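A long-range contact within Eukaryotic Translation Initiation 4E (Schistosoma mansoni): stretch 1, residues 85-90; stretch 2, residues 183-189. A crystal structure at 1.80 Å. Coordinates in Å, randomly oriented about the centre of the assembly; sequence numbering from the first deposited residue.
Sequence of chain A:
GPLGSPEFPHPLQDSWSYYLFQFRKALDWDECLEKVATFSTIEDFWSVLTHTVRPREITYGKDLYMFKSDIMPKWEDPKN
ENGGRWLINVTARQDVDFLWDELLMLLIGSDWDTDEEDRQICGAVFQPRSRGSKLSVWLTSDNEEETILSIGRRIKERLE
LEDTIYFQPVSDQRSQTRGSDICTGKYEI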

ATOM      1  N   ARG A  85      -6.876  -4.728   5.769  1.00 17.63           N
ATOM      2  CA  ARG A  85      -5.495  -4.383   5.464  1.00 16.40           C
ATOM      3  C   ARG A  85      -4.501  -5.277   6.180  1.00 16.31           C
ATOM      4  O   ARG A  85      -4.726  -5.662   7.330  1.00 15.88           O
ATOM      5  CB  ARG A  85      -5.212  -2.904   5.810  1.00 16.28           C
ATOM      6  CG  ARG A  85      -5.089  -2.648   7.308  1.00 17.33           C
ATOM      7  CD  ARG A  85      -4.892  -1.190   7.621  1.00 16.37           C
ATOM      8  NE  ARG A  85      -4.806  -1.011   9.059  1.00 18.63           N
ATOM      9  CZ  ARG A  85      -4.457   0.110   9.676  1.00 20.94           C
ATOM     10  NH1 ARG A  85      -4.401   0.125  11.011  1.00 23.04           N
ATOM     11  NH2 ARG A  85      -4.160   1.200   8.980  1.00 17.56           N
ATOM     12  N   TRP A  86      -3.411  -5.614   5.484  1.00 16.61           N
ATOM     13  CA  TRP A  86      -2.210  -6.103   6.158  1.00 16.05           C
ATOM     14  C   TRP A  86      -1.511  -4.888   6.738  1.00 16.54           C
ATOM     15  O   TRP A  86      -1.189  -3.969   5.994  1.00 15.60           O
ATOM     16  CB  TRP A  86      -1.283  -6.857   5.194  1.00 17.07           C
ATOM     17  CG  TRP A  86      -1.695  -8.323   5.008  1.00 19.04           C
ATOM     18  CD1 TRP A  86      -2.159  -8.908   3.863  1.00 18.53           C
ATOM     19  CD2 TRP A  86      -1.702  -9.349   6.015  1.00 17.40           C
ATOM     20  NE1 TRP A  86      -2.430 -10.264   4.086  1.00 15.10           N
ATOM     21  CE2 TRP A  86      -2.157 -10.545   5.400  1.00 17.49           C
ATOM     22  CE3 TRP A  86      -1.329  -9.385   7.376  1.00 18.53           C
ATOM     23  CZ2 TRP A  86      -2.258 -11.757   6.101  1.00 17.76           C
ATOM     24  CZ3 TRP A  86      -1.442 -10.568   8.061  1.00 17.61           C
ATOM     25  CH2 TRP A  86      -1.908 -11.749   7.421  1.00 17.12           C
ATOM     26  N   LEU A  87      -1.307  -4.883   8.060  1.00 15.31           N
ATOM     27  CA  LEU A  87      -0.660  -3.772   8.753  1.00 15.58           C
ATOM     28  C   LEU A  87       0.769  -4.117   9.160  1.00 16.76           C
ATOM     29  O   LEU A  87       1.027  -5.157   9.782  1.00 14.83           O
ATOM     30  CB  LEU A  87      -1.490  -3.347   9.974  1.00 15.77           C
ATOM     31  CG  LEU A  87      -0.801  -2.286  10.849  1.00 15.65           C
ATOM     32  CD1 LEU A  87      -0.864  -0.927  10.190  1.00 15.88           C
ATOM     33  CD2 LEU A  87      -1.446  -2.274  12.210  1.00 21.56           C
ATOM     34  N   ILE A  88       1.694  -3.230   8.794  1.00 16.27           N
ATOM     35  CA  ILE A  88       3.122  -3.440   9.060  1.00 17.13           C
ATOM     36  C   ILE A  88       3.592  -2.329   9.991  1.00 16.98           C
ATOM     37  O   ILE A  88       3.500  -1.154   9.636  1.00 16.85           O
ATOM     38  CB  ILE A  88       3.966  -3.335   7.767  1.00 17.24           C
ATOM     39  CG1 ILE A  88       3.582  -4.424   6.754  1.00 17.91           C
ATOM     40  CG2 ILE A  88       5.490  -3.431   8.098  1.00 17.76           C
ATOM     41  CD1 ILE A  88       3.838  -3.997   5.310  1.00 18.51           C
ATOM     42  N   ASN A  89       4.072  -2.703  11.180  1.00 17.88           N
ATOM     43  CA  ASN A  89       4.599  -1.738  12.120  1.00 18.23           C
ATOM     44  C   ASN A  89       6.086  -1.602  11.913  1.00 18.44           C
ATOM     45  O   ASN A  89       6.855  -2.554  12.120  1.00 18.39           O
ATOM     46  CB  ASN A  89       4.296  -2.140  13.557  1.00 19.61           C
ATOM     47  CG  ASN A  89       2.813  -2.095  13.870  1.00 19.95           C
ATOM     48  OD1 ASN A  89       2.110  -1.173  13.459  1.00 20.01           O
ATOM     49  ND2 ASN A  89       2.334  -3.090  14.598  1.00 21.26           N
ATOM     50  N   VAL A  90       6.482  -0.415  11.487  1.00 18.26           N
ATOM     51  CA  VAL A  90       7.873  -0.121  11.158  1.00 18.65           C
ATOM     52  C   VAL A  90       8.686  -0.048  12.435  1.00 20.21           C
ATOM     53  O   VAL A  90       8.238   0.544  13.421  1.00 20.59           O
ATOM     54  CB  VAL A  90       7.978   1.220  10.403  1.00 19.03           C
ATOM     55  CG1 VAL A  90       9.439   1.637  10.191  1.00 17.92           C
ATOM     56  CG2 VAL A  90       7.237   1.128   9.087  1.00 18.57           C
ATOM     57  N   CYS A 183      -2.511  -4.249  19.512  1.00 37.07           N
ATOM     58  CA  CYS A 183      -2.345  -4.482  18.078  1.00 35.85           C
ATOM     59  C   CYS A 183      -2.474  -5.980  17.733  1.00 34.93           C
ATOM     60  O   CYS A 183      -1.601  -6.806  18.032  1.00 34.65           O
ATOM     61  CB  CYS A 183      -1.018  -3.897  17.601  1.00 36.28           C
ATOM     62  SG  CYS A 183      -0.851  -3.815  15.838  1.00 37.96           S
ATOM     63  N   THR A 184      -3.584  -6.311  17.088  1.00 32.61           N
ATOM     64  CA  THR A 184      -3.912  -7.692  16.792  1.00 31.55           C
ATOM     65  C   THR A 184      -4.566  -7.751  15.418  1.00 29.26           C
ATOM     66  O   THR A 184      -4.836  -6.713  14.806  1.00 29.38           O
ATOM     67  CB  THR A 184      -4.838  -8.273  17.886  1.00 31.54           C
ATOM     68  OG1 THR A 184      -4.927  -9.704  17.750  1.00 33.21           O
ATOM     69  CG2 THR A 184      -6.222  -7.640  17.829  1.00 31.32           C
ATOM     70  N   GLY A 185      -4.799  -8.953  14.921  1.00 26.93           N
ATOM     71  CA  GLY A 185      -5.500  -9.096  13.662  1.00 24.57           C
ATOM     72  C   GLY A 185      -6.304 -10.376  13.572  1.00 23.33           C
ATOM     73  O   GLY A 185      -6.051 -11.345  14.302  1.00 22.82           O
ATOM     74  N   LYS A 186      -7.277 -10.361  12.673  1.00 21.97           N
ATOM     75  CA  LYS A 186      -8.008 -11.557  12.275  1.00 21.92           C
ATOM     76  C   LYS A 186      -7.060 -12.664  11.836  1.00 21.83           C
ATOM     77  O   LYS A 186      -7.296 -13.833  12.138  1.00 22.37           O
ATOM     78  CB  LYS A 186      -8.979 -11.210  11.153  1.00 21.49           C
ATOM     79  CG  LYS A 186      -9.753 -12.400  10.605  1.00 22.23           C
ATOM     80  CD  LYS A 186     -10.782 -11.944   9.623  1.00 20.07           C
ATOM     81  CE  LYS A 186     -11.662 -13.140   9.238  1.00 24.42           C
ATOM     82  NZ  LYS A 186     -12.768 -12.703   8.393  1.00 18.57           N
ATOM     83  N   TYR A 187      -5.995 -12.291  11.124  1.00 20.28           N
ATOM     84  CA  TYR A 187      -4.927 -13.203  10.745  1.00 20.56           C
ATOM     85  C   TYR A 187      -3.623 -12.534  11.148  1.00 20.35           C
ATOM     86  O   TYR A 187      -3.562 -11.297  11.200  1.00 19.09           O
ATOM     87  CB  TYR A 187      -4.910 -13.442   9.236  1.00 20.57           C
ATOM     88  CG  TYR A 187      -6.241 -13.874   8.635  1.00 21.85           C
ATOM     89  CD1 TYR A 187      -6.882 -15.046   9.049  1.00 20.65           C
ATOM     90  CD2 TYR A 187      -6.824 -13.130   7.617  1.00 22.80           C
ATOM     91  CE1 TYR A 187      -8.112 -15.428   8.495  1.00 21.24           C
ATOM     92  CE2 TYR A 187      -8.034 -13.515   7.037  1.00 22.97           C
ATOM     93  CZ  TYR A 187      -8.669 -14.660   7.475  1.00 22.59           C
ATOM     94  OH  TYR A 187      -9.864 -15.004   6.890  1.00 24.17           O
ATOM     95  N   GLU A 188      -2.600 -13.315  11.422  1.00 20.52           N
ATOM     96  CA  GLU A 188      -1.290 -12.813  11.783  1.00 22.42           C
ATOM     97  C   GLU A 188      -0.206 -13.684  11.193  1.00 23.90           C
ATOM     98  O   GLU A 188      -0.353 -14.850  11.167  1.00 24.33           O
ATOM     99  CB  GLU A 188      -1.132 -12.837  13.288  1.00 22.56           C
ATOM    100  CG  GLU A 188      -2.123 -11.991  14.031  1.00 25.59           C
ATOM    101  CD  GLU A 188      -1.790 -11.836  15.494  1.00 28.56           C
ATOM    102  OE1 GLU A 188      -0.903 -12.503  15.974  1.00 30.34           O
ATOM    103  OE2 GLU A 188      -2.454 -11.070  16.151  1.00 29.53           O
ATOM    104  N   ILE A 189       0.865 -13.103  10.702  1.00 20.00           N
ATOM    105  CA  ILE A 189       1.992 -13.908  10.252  1.00 20.00           C
ATOM    106  C   ILE A 189       3.319 -13.197  10.318  1.00 20.00           C
ATOM    107  O   ILE A 189       3.319 -12.006  10.371  1.00 27.46           O
ATOM    108  CB  ILE A 189       1.803 -14.486   8.862  1.00 20.00           C
ATOM    109  CG1 ILE A 189       1.781 -13.439   7.810  1.00 20.00           C
ATOM    110  CG2 ILE A 189       0.489 -15.164   8.723  1.00 20.00           C
ATOM    111  CD1 ILE A 189       1.014 -13.891   6.736  1.00 20.00           C
TER

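The two stretches meet through side chains at two separate points, and together they bury 233 Å². Their backbones stay well apart. The nearest CA atoms, those of Leu87 and Gly185, are 8.7 Å from each other, so side chains must span the gap.

Cys183 makes the first point of contact. Its CB points toward the strand of stretch 1, and chi1 is t. Asn89 ND2 donates a hydrogen bond to Cys183 SG at 3.5 Å, with an N-H...S angle of 162°. The length suits a large sulfur acceptor, and the angle is close to straight. Leu87 CD2 lies 4.0 Å from Cys183 SG and adds an apolar contact. Leu87 and Asn89 alternate with Ile88 along the strand, and both point toward stretch 2. The large sulfur suits this place: it accepts the hydrogen bond from Asn89 ND2 and packs against the methyl Leu87 CD2.

Thr184, Gly185 and Lys186 do not touch stretch 1. Here the chain is held locally: Thr184 OG1 donates to Glu188 OE2 at 3.2 Å, and Gly185 N makes a weak bond to Glu188 OE2 at 3.4 Å. A CB on Gly185 would clash with Tyr187 O.

Tyr187 begins the second point of contact. Tyr187 CB lies 3.9 Å from Trp86 CH2, while the end of the tyrosine side chain leads away. Trp86 CZ3 is also 3.9 Å from Tyr187 O.

Glu188 points its CB away and offers mainly backbone. Glu188 CA is 4.3 Å from Trp86 CZ3, at the edge of the indole. The exposed carboxylate is free to take the bonds from Thr184 and Gly185.

Ile189 closes the chain. Ile189 CD1 reaches Trp86 CH2 at 3.7 Å. One is a methyl group and the other an aromatic carbon, so neither asks for a polar partner. Trp86, buried and long enough to cross the gap, has 87 Å² covered by stretch 2. Its NE1 is hydrogen-bonded elsewhere in the structure.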